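Local structure of cytosine deaminase (Klebsiella pneumoniae, 4R85) at residues I3-L8 against T28-M33; A65-W70 against S84-S89; V111-T116 against L356-N361; V223-A228 against R258-S263. The protein deaminates 5-methylcytosine, and as a cytosine deaminase probably cytosine too, at an iron(II) site in an amidohydrolase-fold barrel. All coordinates share one frame; numbering follows the deposited sequence.

Contact 1: residues I3-L8 against T28-M33; sequences IINARL and TAQAAM
N5 and Q30 are joined by a pair of hydrogen bonds that engage both ends of the glutamine amide. The backbone N of N5 donates to OE1 of Q30 at 2.9 Å, nearly straight at 174°, and NE2 of Q30 donates to OD1 of N5 at 3.1 Å. OD1 lies in the amide plane of Q30, although the two amide planes are turned 66° apart and the side chains cross at about a right angle. NE2 of Q30 also donates to the backbone O of A32, 3.1 Å away. A glutamine suits this place because its chain, extended beyond CG, carries the amide across to the other segment. CE of M33 packs against the end of N5, 3.3 Å from ND2, and SD of M33 lies 3.6 Å from CG of N5; the methionine chain bends at chi2, which sets SD there, and crosses the asparagine at about a right angle.

Strands 2-7 and 23-29 belong to a small mixed sheet in which strand 14-20 lies between them. The chain breaks direction at N5, whose positive phi (60°) asparagine tolerates better than most residues. The long side chain of Q30 therefore bridges two strands that are not neighbours.

Farther out, OE1 of Q30 is also bonded to OG1 of T16 on the intervening strand. For N5, OD1 additionally accepts from the backbone N of Q34, and ND2 is hydrogen-bonded to OD1 of D42.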
loop_
_atom_site.group_PDB
_atom_site.type_symbol
_atom_site.label_atom_id
_atom_site.label_comp_id
_atom_site.label_asym_id
_atom_site.label_seq_id
_atom_site.Cartn_x
_atom_site.Cartn_y
_atom_site.Cartn_z
ATOM N N ILE A 3 -15.152 -29.231 -3.552
ATOM C CA ILE A 3 -13.899 -28.563 -3.878
ATOM C C ILE A 3 -12.759 -29.473 -3.459
ATOM O O ILE A 3 -12.711 -29.908 -2.314
ATOM C CB ILE A 3 -13.747 -27.226 -3.139
ATOM C CG1 ILE A 3 -14.941 -26.303 -3.422
ATOM C CG2 ILE A 3 -12.445 -26.558 -3.544
ATOM C CD1 ILE A 3 -15.033 -25.129 -2.484
ATOM N N ILE A 4 -11.853 -29.777 -4.384
ATOM C CA ILE A 4 -10.703 -30.623 -4.065
ATOM C C ILE A 4 -9.383 -29.855 -4.159
ATOM O O ILE A 4 -9.331 -28.764 -4.738
ATOM C CB ILE A 4 -10.611 -31.865 -4.980
ATOM C CG1 ILE A 4 -10.404 -31.461 -6.447
ATOM C CG2 ILE A 4 -11.847 -32.757 -4.822
ATOM C CD1 ILE A 4 -10.145 -32.655 -7.378
ATOM N N ASN A 5 -8.332 -30.443 -3.586
ATOM C CA ASN A 5 -6.973 -29.915 -3.677
ATOM C C ASN A 5 -6.854 -28.516 -3.088
ATOM O O ASN A 5 -6.095 -27.679 -3.585
ATOM C CB ASN A 5 -6.483 -29.910 -5.128
ATOM C CG ASN A 5 -6.357 -31.303 -5.709
ATOM O OD1 ASN A 5 -6.066 -32.269 -4.997
ATOM N ND2 ASN A 5 -6.567 -31.414 -7.018
ATOM N N ALA A 6 -7.607 -28.261 -2.027
ATOM C CA ALA A 6 -7.611 -26.940 -1.419
ATOM C C ALA A 6 -6.696 -26.907 -0.211
ATOM O O ALA A 6 -6.664 -27.852 0.577
ATOM C CB ALA A 6 -9.013 -26.546 -1.017
ATOM N N ARG A 7 -5.940 -25.826 -0.079
ATOM C CA ARG A 7 -5.199 -25.586 1.149
ATOM C C ARG A 7 -6.103 -24.883 2.146
ATOM O O ARG A 7 -6.998 -24.121 1.763
ATOM C CB ARG A 7 -3.967 -24.729 0.879
ATOM C CG ARG A 7 -2.996 -25.340 -0.118
ATOM C CD ARG A 7 -2.141 -26.411 0.509
ATOM N NE ARG A 7 -1.310 -25.870 1.575
ATOM C CZ ARG A 7 -0.093 -25.368 1.397
ATOM N NH1 ARG A 7 0.581 -24.903 2.441
ATOM N NH2 ARG A 7 0.449 -25.336 0.183
ATOM N N LEU A 8 -5.871 -25.135 3.428
ATOM C CA LEU A 8 -6.512 -24.346 4.477
ATOM C C LEU A 8 -5.426 -23.563 5.196
ATOM O O LEU A 8 -4.244 -23.901 5.093
ATOM C CB LEU A 8 -7.285 -25.248 5.440
ATOM C CG LEU A 8 -8.465 -25.976 4.789
ATOM C CD1 LEU A 8 -9.094 -26.944 5.780
ATOM C CD2 LEU A 8 -9.511 -24.972 4.265
ATOM N N THR A 28 -12.462 -32.876 4.526
ATOM C CA THR A 28 -11.629 -34.070 4.649
ATOM C C THR A 28 -10.211 -33.845 4.135
ATOM O O THR A 28 -10.013 -33.329 3.033
ATOM C CB THR A 28 -12.247 -35.251 3.883
ATOM O OG1 THR A 28 -13.662 -35.278 4.113
ATOM C CG2 THR A 28 -11.631 -36.580 4.333
ATOM N N ALA A 29 -9.224 -34.239 4.933
ATOM C CA ALA A 29 -7.833 -34.163 4.506
ATOM C C ALA A 29 -7.548 -35.210 3.429
ATOM O O ALA A 29 -8.040 -36.337 3.508
ATOM C CB ALA A 29 -6.902 -34.355 5.693
ATOM N N GLN A 30 -6.755 -34.835 2.428
ATOM C CA GLN A 30 -6.356 -35.761 1.372
ATOM C C GLN A 30 -4.940 -36.263 1.609
ATOM O O GLN A 30 -4.134 -35.589 2.253
ATOM C CB GLN A 30 -6.415 -35.076 0.002
ATOM C CG GLN A 30 -7.696 -34.310 -0.263
ATOM C CD GLN A 30 -7.657 -33.534 -1.573
ATOM O OE1 GLN A 30 -8.625 -32.862 -1.931
ATOM N NE2 GLN A 30 -6.538 -33.624 -2.293
ATOM N N ALA A 31 -4.642 -37.441 1.069
ATOM C CA ALA A 31 -3.313 -38.035 1.169
ATOM C C ALA A 31 -2.314 -37.255 0.322
ATOM O O ALA A 31 -1.146 -37.120 0.686
ATOM C CB ALA A 31 -3.348 -39.492 0.739
ATOM N N ALA A 32 -2.786 -36.740 -0.808
ATOM C CA ALA A 32 -1.953 -35.938 -1.696
ATOM C C ALA A 32 -2.813 -35.265 -2.754
ATOM O O ALA A 32 -4.039 -35.348 -2.717
ATOM C CB ALA A 32 -0.876 -36.799 -2.363
ATOM N N MET A 33 -2.151 -34.597 -3.690
ATOM C CA MET A 33 -2.816 -33.997 -4.835
ATOM C C MET A 33 -3.588 -35.068 -5.610
ATOM O O MET A 33 -3.053 -36.142 -5.916
ATOM C CB MET A 33 -1.774 -33.329 -5.731
ATOM C CG MET A 33 -2.336 -32.351 -6.712
ATOM S SD MET A 33 -2.803 -30.804 -5.928
ATOM C CE MET A 33 -3.557 -29.987 -7.323
#

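Contact 2: residues A65-W70 against S84-S89; sequences AGEPEW and SQRKAS
R86 reaches from helix 76-87 to E67, and its side chain can be followed outward along the loop 65-70. CB starts 3.5 Å from the carbonyl O of E67. CG, anti to the backbone N (chi1 -178°), also lies against that oxygen, and after a bend at chi2 CD passes 3.6 Å from O of E67. NE then makes the main bond, 2.6 Å to OE1 of E67 with an N-H...O angle of 152°, as part of a salt bridge. The carboxylate oxygen sits at the edge of the guanidinium, in its plane, and is met nearly along its C-O axis. CZ is 3.3 Å from OE1 of E67, and NH1 adds a weak second bond to it while also forming a salt bridge with D94.

The side chains lie side by side and point the same way, with their flat groups 28° apart. P68, after a cis peptide bond, lays its CD 3.6 Å from CB of Q85; its compact ring fits the aliphatic base of the glutamine. Farther out, NE2 of Q85 donates to OE2 of E69 at 3.0 Å, from above the carboxylate plane, and OE1 of Q85 is hydrogen-bonded to R82.

This loop follows strand 47-57, whose end supplies a metal-binding histidine. R86 sits between two carboxylates, E67 and D94, which probably favours its charged form and offsets part of their repulsion; Q85 gives E69 a neutral donor, and the charge of E69 is met by R72.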
loop_
_atom_site.group_PDB
_atom_site.type_symbol
_atom_site.label_atom_id
_atom_site.label_comp_id
_atom_site.label_asym_id
_atom_site.label_seq_id
_atom_site.Cartn_x
_atom_site.Cartn_y
_atom_site.Cartn_z
ATOM N N ALA A 65 -16.647 11.989 -3.355
ATOM C CA ALA A 65 -15.440 12.823 -3.388
ATOM C C ALA A 65 -15.556 13.991 -4.381
ATOM O O ALA A 65 -15.865 13.788 -5.563
ATOM C CB ALA A 65 -14.221 11.973 -3.719
ATOM N N GLY A 66 -15.314 15.202 -3.882
ATOM C CA GLY A 66 -15.327 16.413 -4.693
ATOM C C GLY A 66 -16.678 17.089 -4.867
ATOM O O GLY A 66 -16.791 18.087 -5.593
ATOM N N GLU A 67 -17.704 16.550 -4.213
ATOM C CA GLU A 67 -19.062 17.087 -4.304
ATOM C C GLU A 67 -19.450 17.770 -3.000
ATOM O O GLU A 67 -19.577 17.105 -1.976
ATOM C CB GLU A 67 -20.062 15.953 -4.554
ATOM C CG GLU A 67 -19.799 15.128 -5.809
ATOM C CD GLU A 67 -20.729 13.926 -5.931
ATOM O OE1 GLU A 67 -21.517 13.667 -4.992
ATOM O OE2 GLU A 67 -20.668 13.232 -6.970
ATOM N N PRO A 68 -19.675 19.093 -3.029
ATOM C CA PRO A 68 -19.583 20.011 -4.169
ATOM C C PRO A 68 -18.170 20.579 -4.326
ATOM O O PRO A 68 -17.869 21.244 -5.313
ATOM C CB PRO A 68 -20.569 21.117 -3.784
ATOM C CG PRO A 68 -20.457 21.189 -2.304
ATOM C CD PRO A 68 -20.190 19.771 -1.822
ATOM N N GLU A 69 -17.302 20.318 -3.352
ATOM C CA GLU A 69 -15.898 20.680 -3.515
ATOM C C GLU A 69 -14.975 19.698 -2.800
ATOM O O GLU A 69 -15.430 18.818 -2.067
ATOM C CB GLU A 69 -15.632 22.125 -3.080
ATOM C CG GLU A 69 -15.976 22.437 -1.639
ATOM C CD GLU A 69 -15.968 23.936 -1.355
ATOM O OE1 GLU A 69 -14.869 24.524 -1.237
ATOM O OE2 GLU A 69 -17.063 24.528 -1.252
ATOM N N TRP A 70 -13.676 19.856 -3.023
ATOM C CA TRP A 70 -12.685 18.909 -2.521
ATOM C C TRP A 70 -12.183 19.220 -1.108
ATOM O O TRP A 70 -12.146 20.374 -0.683
ATOM C CB TRP A 70 -11.502 18.834 -3.491
ATOM C CG TRP A 70 -11.840 18.125 -4.755
ATOM C CD1 TRP A 70 -12.322 18.677 -5.905
ATOM C CD2 TRP A 70 -11.738 16.716 -4.997
ATOM N NE1 TRP A 70 -12.521 17.700 -6.852
ATOM C CE2 TRP A 70 -12.169 16.487 -6.318
ATOM C CE3 TRP A 70 -11.318 15.629 -4.226
ATOM C CZ2 TRP A 70 -12.195 15.213 -6.884
ATOM C CZ3 TRP A 70 -11.340 14.363 -4.790
ATOM C CH2 TRP A 70 -11.776 14.165 -6.104
ATOM N N SER A 84 -20.884 17.783 5.288
ATOM C CA SER A 84 -22.027 18.622 5.647
ATOM C C SER A 84 -22.621 19.342 4.422
ATOM O O SER A 84 -23.834 19.432 4.276
ATOM C CB SER A 84 -21.624 19.621 6.734
ATOM O OG SER A 84 -22.743 20.382 7.147
ATOM N N GLN A 85 -21.766 19.843 3.538
ATOM C CA GLN A 85 -22.228 20.437 2.283
ATOM C C GLN A 85 -22.945 19.425 1.395
ATOM O O GLN A 85 -23.958 19.745 0.757
ATOM C CB GLN A 85 -21.047 20.995 1.496
ATOM C CG GLN A 85 -20.352 22.160 2.140
ATOM C CD GLN A 85 -19.177 22.621 1.307
ATOM O OE1 GLN A 85 -18.167 21.931 1.223
ATOM N NE2 GLN A 85 -19.314 23.781 0.664
ATOM N N ARG A 86 -22.388 18.218 1.330
ATOM C CA ARG A 86 -22.917 17.165 0.471
ATOM C C ARG A 86 -24.269 16.678 0.980
ATOM O O ARG A 86 -25.130 16.278 0.191
ATOM C CB ARG A 86 -21.924 15.997 0.385
ATOM C CG ARG A 86 -22.361 14.854 -0.545
ATOM C CD ARG A 86 -22.758 15.378 -1.932
ATOM N NE ARG A 86 -22.977 14.285 -2.878
ATOM C CZ ARG A 86 -24.127 13.629 -3.014
ATOM N NH1 ARG A 86 -24.230 12.645 -3.896
ATOM N NH2 ARG A 86 -25.174 13.946 -2.260
ATOM N N LYS A 87 -24.452 16.716 2.301
ATOM C CA LYS A 87 -25.692 16.237 2.912
ATOM C C LYS A 87 -26.927 16.983 2.441
ATOM O O LYS A 87 -28.031 16.443 2.486
ATOM C CB LYS A 87 -25.611 16.283 4.440
ATOM C CG LYS A 87 -24.944 15.069 5.032
ATOM C CD LYS A 87 -24.224 15.432 6.317
ATOM C CE LYS A 87 -25.156 15.520 7.493
ATOM N NZ LYS A 87 -24.379 15.718 8.758
ATOM N N ALA A 88 -26.739 18.219 1.988
ATOM C CA ALA A 88 -27.852 19.039 1.522
ATOM C C ALA A 88 -28.478 18.493 0.240
ATOM O O ALA A 88 -29.605 18.848 -0.096
ATOM C CB ALA A 88 -27.399 20.476 1.323
ATOM N N SER A 89 -27.755 17.634 -0.477
ATOM C CA SER A 89 -28.291 17.032 -1.701
ATOM C C SER A 89 -28.407 15.503 -1.647
ATOM O O SER A 89 -28.606 14.855 -2.673
ATOM C CB SER A 89 -27.476 17.459 -2.925
ATOM O OG SER A 89 -26.122 17.083 -2.793
#

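Contact 3: residues V111-T116 against L356-N361; sequences VQHVRT and LCLGDN
L358 lays its CD1 methyl over one face of the H113 imidazole, a CH-pi contact with the carbon 3.6 Å from the ring centroid and 15° off the normal. Both side chains have CG anti to the carbonyl carbon (chi1 -63° for H113), and they cross obliquely. CD1 is displaced toward the ring's rim, nearest CG and ND1. A branched aliphatic residue suits this face, whereas the polar edge is used in another way: NE2 of H113 has a water in the ring plane at 2.7 Å, and that water donates to the backbone O of N361 at 2.8 Å.

Two residues along the strand, R115 sets CG anti to its backbone N, continues straight to CD, and bends at chi3 (-78°), which turns NE aside. L356 and R115 slide past each other in opposite directions. CD1 of L356 covers the centre of one guanidinium face, 3.7 Å above the plane, and CA of L356 comes within 3.6 Å of NH2 of R115. The arginine's N-H groups point elsewhere, NH1 into a salt bridge with D207 and NH2 to OE1 of Q145, so its charge is buried but paired.

C357, with positive phi, ends helix 350-355 in a Schellman motif, turning the chain so that L358 reaches H113, which the ring of Y362 also meets. Strand 111-119 is one of the parallel barrel strands, between 47-57 and 143-149; Q145 of the latter also bonds the carbonyl O of L356, and the side chain of L356 touches P55 on 47-57.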
loop_
_atom_site.group_PDB
_atom_site.type_symbol
_atom_site.label_atom_id
_atom_site.label_comp_id
_atom_site.label_asym_id
_atom_site.label_seq_id
_atom_site.Cartn_x
_atom_site.Cartn_y
_atom_site.Cartn_z
ATOM N N VAL A 111 -15.535 -9.856 -0.425
ATOM C CA VAL A 111 -16.146 -9.444 0.833
ATOM C C VAL A 111 -17.607 -9.865 0.894
ATOM O O VAL A 111 -18.384 -9.515 0.008
ATOM C CB VAL A 111 -16.079 -7.920 1.015
ATOM C CG1 VAL A 111 -16.837 -7.524 2.267
ATOM C CG2 VAL A 111 -14.623 -7.470 1.095
ATOM N N GLN A 112 -17.985 -10.605 1.939
ATOM C CA GLN A 112 -19.381 -11.015 2.102
ATOM C C GLN A 112 -20.003 -10.496 3.402
ATOM O O GLN A 112 -21.187 -10.704 3.663
ATOM C CB GLN A 112 -19.508 -12.536 2.042
ATOM C CG GLN A 112 -19.213 -13.155 0.673
ATOM C CD GLN A 112 -19.611 -14.620 0.615
ATOM O OE1 GLN A 112 -20.598 -15.026 1.232
ATOM N NE2 GLN A 112 -18.832 -15.427 -0.108
ATOM N N HIS A 113 -19.183 -9.858 4.225
ATOM C CA HIS A 113 -19.634 -9.291 5.487
ATOM C C HIS A 113 -19.185 -7.840 5.587
ATOM O O HIS A 113 -18.007 -7.525 5.413
ATOM C CB HIS A 113 -19.107 -10.115 6.662
ATOM C CG HIS A 113 -19.625 -11.516 6.672
ATOM N ND1 HIS A 113 -20.885 -11.837 7.127
ATOM C CD2 HIS A 113 -19.071 -12.675 6.243
ATOM C CE1 HIS A 113 -21.079 -13.138 6.999
ATOM N NE2 HIS A 113 -19.994 -13.671 6.463
ATOM N N VAL A 114 -20.140 -6.953 5.841
ATOM C CA VAL A 114 -19.869 -5.527 5.829
ATOM C C VAL A 114 -20.567 -4.845 6.996
ATOM O O VAL A 114 -21.731 -5.108 7.262
ATOM C CB VAL A 114 -20.396 -4.883 4.526
ATOM C CG1 VAL A 114 -20.185 -3.353 4.537
ATOM C CG2 VAL A 114 -19.744 -5.510 3.304
ATOM N N ARG A 115 -19.855 -3.966 7.689
ATOM C CA ARG A 115 -20.495 -3.104 8.672
ATOM C C ARG A 115 -20.337 -1.659 8.210
ATOM O O ARG A 115 -19.214 -1.165 8.077
ATOM C CB ARG A 115 -19.885 -3.306 10.062
ATOM C CG ARG A 115 -20.410 -2.322 11.108
ATOM C CD ARG A 115 -19.756 -2.566 12.469
ATOM N NE ARG A 115 -20.341 -3.719 13.154
ATOM C CZ ARG A 115 -19.938 -4.141 14.344
ATOM N NH1 ARG A 115 -18.941 -3.509 14.952
ATOM N NH2 ARG A 115 -20.519 -5.193 14.917
ATOM N N THR A 116 -21.455 -0.992 7.932
ATOM C CA THR A 116 -21.383 0.379 7.450
ATOM C C THR A 116 -21.821 1.330 8.541
ATOM O O THR A 116 -22.772 1.052 9.266
ATOM C CB THR A 116 -22.240 0.629 6.178
ATOM O OG1 THR A 116 -22.023 1.969 5.720
ATOM C CG2 THR A 116 -23.727 0.449 6.460
ATOM N N LEU A 356 -17.566 -8.319 14.438
ATOM C CA LEU A 356 -18.948 -8.245 13.980
ATOM C C LEU A 356 -19.837 -9.274 14.676
ATOM O O LEU A 356 -21.021 -9.370 14.370
ATOM C CB LEU A 356 -19.025 -8.398 12.453
ATOM C CG LEU A 356 -19.009 -7.069 11.668
ATOM C CD1 LEU A 356 -17.819 -6.194 12.027
ATOM C CD2 LEU A 356 -19.048 -7.300 10.160
ATOM N N CYS A 357 -19.266 -10.031 15.619
ATOM C CA CYS A 357 -20.019 -11.055 16.356
ATOM C C CYS A 357 -20.736 -12.034 15.442
ATOM O O CYS A 357 -21.899 -12.364 15.680
ATOM C CB CYS A 357 -21.054 -10.415 17.288
ATOM S SG CYS A 357 -20.344 -9.491 18.648
ATOM N N LEU A 358 -20.054 -12.512 14.408
ATOM C CA LEU A 358 -20.700 -13.417 13.452
ATOM C C LEU A 358 -20.872 -14.824 14.017
ATOM O O LEU A 358 -21.780 -15.558 13.613
ATOM C CB LEU A 358 -19.918 -13.455 12.137
ATOM C CG LEU A 358 -19.810 -12.105 11.438
ATOM C CD1 LEU A 358 -19.027 -12.239 10.140
ATOM C CD2 LEU A 358 -21.206 -11.520 11.192
ATOM N N GLY A 359 -19.998 -15.188 14.951
ATOM C CA GLY A 359 -20.044 -16.487 15.600
ATOM C C GLY A 359 -20.080 -17.640 14.613
ATOM O O GLY A 359 -19.280 -17.699 13.676
ATOM N N ASP A 360 -21.034 -18.546 14.807
ATOM C CA ASP A 360 -21.121 -19.748 13.980
ATOM C C ASP A 360 -21.618 -19.504 12.562
ATOM O O ASP A 360 -21.730 -20.438 11.778
ATOM C CB ASP A 360 -21.967 -20.822 14.669
ATOM C CG ASP A 360 -21.206 -21.532 15.767
ATOM O OD1 ASP A 360 -19.979 -21.306 15.872
ATOM O OD2 ASP A 360 -21.824 -22.316 16.517
ATOM N N ASN A 361 -21.905 -18.251 12.222
ATOM C CA ASN A 361 -22.274 -17.924 10.849
ATOM C C ASN A 361 -21.049 -17.618 9.981
ATOM O O ASN A 361 -21.179 -17.218 8.827
ATOM C CB ASN A 361 -23.273 -16.767 10.818
ATOM C CG ASN A 361 -24.638 -17.165 11.357
ATOM O OD1 ASN A 361 -25.103 -18.282 11.133
ATOM N ND2 ASN A 361 -25.279 -16.256 12.076
HETATM O O HOH W 1 -19.943 -16.365 6.517
#

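Contact 4: residues V223-A228 against R258-S263; sequences VLAEEA and RLLKAS
A225 and S263 mark the nearest approach of two helix backbones, their CA atoms 5.6 Å apart. The segments run in broadly the same direction, crossing at 38° with their axes 8.8 Å apart, and the small residues at this point suit so close a meeting. CB of S263 lies 3.4 Å from the carbonyl O of A225.

CB of A225 points into the other helix, where CG of L259 and CD2 of L260 each lie 3.9 Å from it. The two leucines arrive by different routes: L259 has CG anti to its backbone N (chi1 169°), while L260 starts away from the partner helix and brings only its CD2 end back. At the margin, CD1 of L259 meets OE1 of E226 at 3.6 Å, the side chains crossing at about a right angle.

Helices 220-231 and 250-263 flank strand 237-240 in sequence, as in the repeating beta-alpha order of a TIM barrel. Mostly apolar groups meet here, and the polar side-chain ends at the border have partners of their own: OG of S263 donates to the carbonyl O of L260 within its own helix, 2.8 Å away, and is also bonded to the backbone N of I265; the carboxylate of E226 forms a salt bridge with R229.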
loop_
_atom_site.group_PDB
_atom_site.type_symbol
_atom_site.label_atom_id
_atom_site.label_comp_id
_atom_site.label_asym_id
_atom_site.label_seq_id
_atom_site.Cartn_x
_atom_site.Cartn_y
_atom_site.Cartn_z
ATOM N N VAL A 223 -13.075 5.460 28.840
ATOM C CA VAL A 223 -14.464 5.561 29.281
ATOM C C VAL A 223 -15.297 4.461 28.638
ATOM O O VAL A 223 -16.107 3.812 29.294
ATOM C CB VAL A 223 -15.078 6.937 28.929
ATOM C CG1 VAL A 223 -16.509 7.028 29.462
ATOM C CG2 VAL A 223 -14.223 8.041 29.507
ATOM N N LEU A 224 -15.082 4.250 27.346
ATOM C CA LEU A 224 -15.807 3.228 26.610
ATOM C C LEU A 224 -15.487 1.822 27.138
ATOM O O LEU A 224 -16.393 1.009 27.370
ATOM C CB LEU A 224 -15.461 3.330 25.119
ATOM C CG LEU A 224 -16.074 2.267 24.200
ATOM C CD1 LEU A 224 -17.585 2.404 24.167
ATOM C CD2 LEU A 224 -15.501 2.352 22.789
ATOM N N ALA A 225 -14.206 1.540 27.323
ATOM C CA ALA A 225 -13.786 0.210 27.778
ATOM C C ALA A 225 -14.303 -0.054 29.189
ATOM O O ALA A 225 -14.746 -1.167 29.499
ATOM C CB ALA A 225 -12.258 0.072 27.717
ATOM N N GLU A 226 -14.269 0.964 30.047
ATOM C CA GLU A 226 -14.783 0.761 31.403
ATOM C C GLU A 226 -16.297 0.510 31.429
ATOM O O GLU A 226 -16.770 -0.348 32.169
ATOM C CB GLU A 226 -14.371 1.899 32.348
ATOM C CG GLU A 226 -14.973 1.831 33.771
ATOM C CD GLU A 226 -14.512 0.629 34.615
ATOM O OE1 GLU A 226 -13.728 -0.218 34.138
ATOM O OE2 GLU A 226 -14.944 0.540 35.784
ATOM N N GLU A 227 -17.059 1.248 30.623
ATOM C CA GLU A 227 -18.493 0.992 30.557
ATOM C C GLU A 227 -18.761 -0.418 30.050
ATOM O O GLU A 227 -19.631 -1.117 30.564
ATOM C CB GLU A 227 -19.182 2.028 29.660
ATOM C CG GLU A 227 -19.239 3.408 30.319
ATOM C CD GLU A 227 -19.817 3.327 31.732
ATOM O OE1 GLU A 227 -19.160 3.818 32.683
ATOM O OE2 GLU A 227 -20.925 2.761 31.894
ATOM N N ALA A 228 -18.020 -0.831 29.027
ATOM C CA ALA A 228 -18.196 -2.167 28.487
ATOM C C ALA A 228 -17.897 -3.228 29.552
ATOM O O ALA A 228 -18.613 -4.229 29.658
ATOM C CB ALA A 228 -17.306 -2.359 27.282
ATOM N N ARG A 258 -4.326 -2.861 30.648
ATOM C CA ARG A 258 -4.909 -3.790 31.603
ATOM C C ARG A 258 -6.433 -3.734 31.543
ATOM O O ARG A 258 -7.103 -4.764 31.557
ATOM C CB ARG A 258 -4.379 -3.490 33.003
ATOM C CG ARG A 258 -2.857 -3.612 33.071
ATOM C CD ARG A 258 -2.288 -3.020 34.348
ATOM N NE ARG A 258 -2.569 -3.861 35.506
ATOM C CZ ARG A 258 -1.837 -4.917 35.852
ATOM N NH1 ARG A 258 -2.161 -5.633 36.922
ATOM N NH2 ARG A 258 -0.792 -5.269 35.120
ATOM N N LEU A 259 -6.975 -2.522 31.467
ATOM C CA LEU A 259 -8.412 -2.327 31.300
ATOM C C LEU A 259 -8.854 -2.853 29.936
ATOM O O LEU A 259 -9.898 -3.495 29.819
ATOM C CB LEU A 259 -8.758 -0.833 31.383
ATOM C CG LEU A 259 -10.185 -0.453 30.970
ATOM C CD1 LEU A 259 -11.223 -1.240 31.777
ATOM C CD2 LEU A 259 -10.402 1.057 31.130
ATOM N N LEU A 260 -8.064 -2.572 28.901
ATOM C CA LEU A 260 -8.463 -2.953 27.550
ATOM C C LEU A 260 -8.629 -4.465 27.468
ATOM O O LEU A 260 -9.616 -4.954 26.918
ATOM C CB LEU A 260 -7.464 -2.456 26.504
ATOM C CG LEU A 260 -7.322 -0.941 26.340
ATOM C CD1 LEU A 260 -6.442 -0.612 25.133
ATOM C CD2 LEU A 260 -8.701 -0.267 26.184
ATOM N N LYS A 261 -7.670 -5.194 28.044
ATOM C CA LYS A 261 -7.743 -6.650 28.112
ATOM C C LYS A 261 -8.948 -7.134 28.919
ATOM O O LYS A 261 -9.681 -8.021 28.478
ATOM C CB LYS A 261 -6.462 -7.223 28.725
ATOM C CG LYS A 261 -6.436 -8.744 28.755
ATOM C CD LYS A 261 -6.607 -9.301 27.348
ATOM C CE LYS A 261 -6.407 -10.808 27.301
ATOM N NZ LYS A 261 -6.821 -11.346 25.976
ATOM N N ALA A 262 -9.139 -6.560 30.104
ATOM C CA ALA A 262 -10.221 -6.978 30.990
ATOM C C ALA A 262 -11.595 -6.682 30.379
ATOM O O ALA A 262 -12.554 -7.419 30.610
ATOM C CB ALA A 262 -10.087 -6.300 32.343
ATOM N N SER A 263 -11.684 -5.617 29.584
ATOM C CA SER A 263 -12.976 -5.187 29.039
ATOM C C SER A 263 -13.492 -6.134 27.956
ATOM O O SER A 263 -14.704 -6.296 27.776
ATOM C CB SER A 263 -12.872 -3.775 28.467
ATOM O OG SER A 263 -12.182 -3.792 27.225
#

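In the fold
Contacts 3 and 4 are buried and contact 2 lies at the surface, all three in the amidohydrolase barrel part of the chain; contact 1 is partly buried, in the small sheet formed by the chain's first strands, on the opposite side of the chain's centre from contact 2, with centres about 51 Å apart. No two contacts touch. Contact 4 is nested inside the long loop that contact 3 closes, joining two outer helices where contact 3 sets a barrel strand against the chain leaving a helix. Their chemistry differs accordingly: amide hydrogen bonds in contact 1, charge pairing in contact 2, aliphatic groups over flat polar ones in contact 3, and small residues and leucines in contact 4.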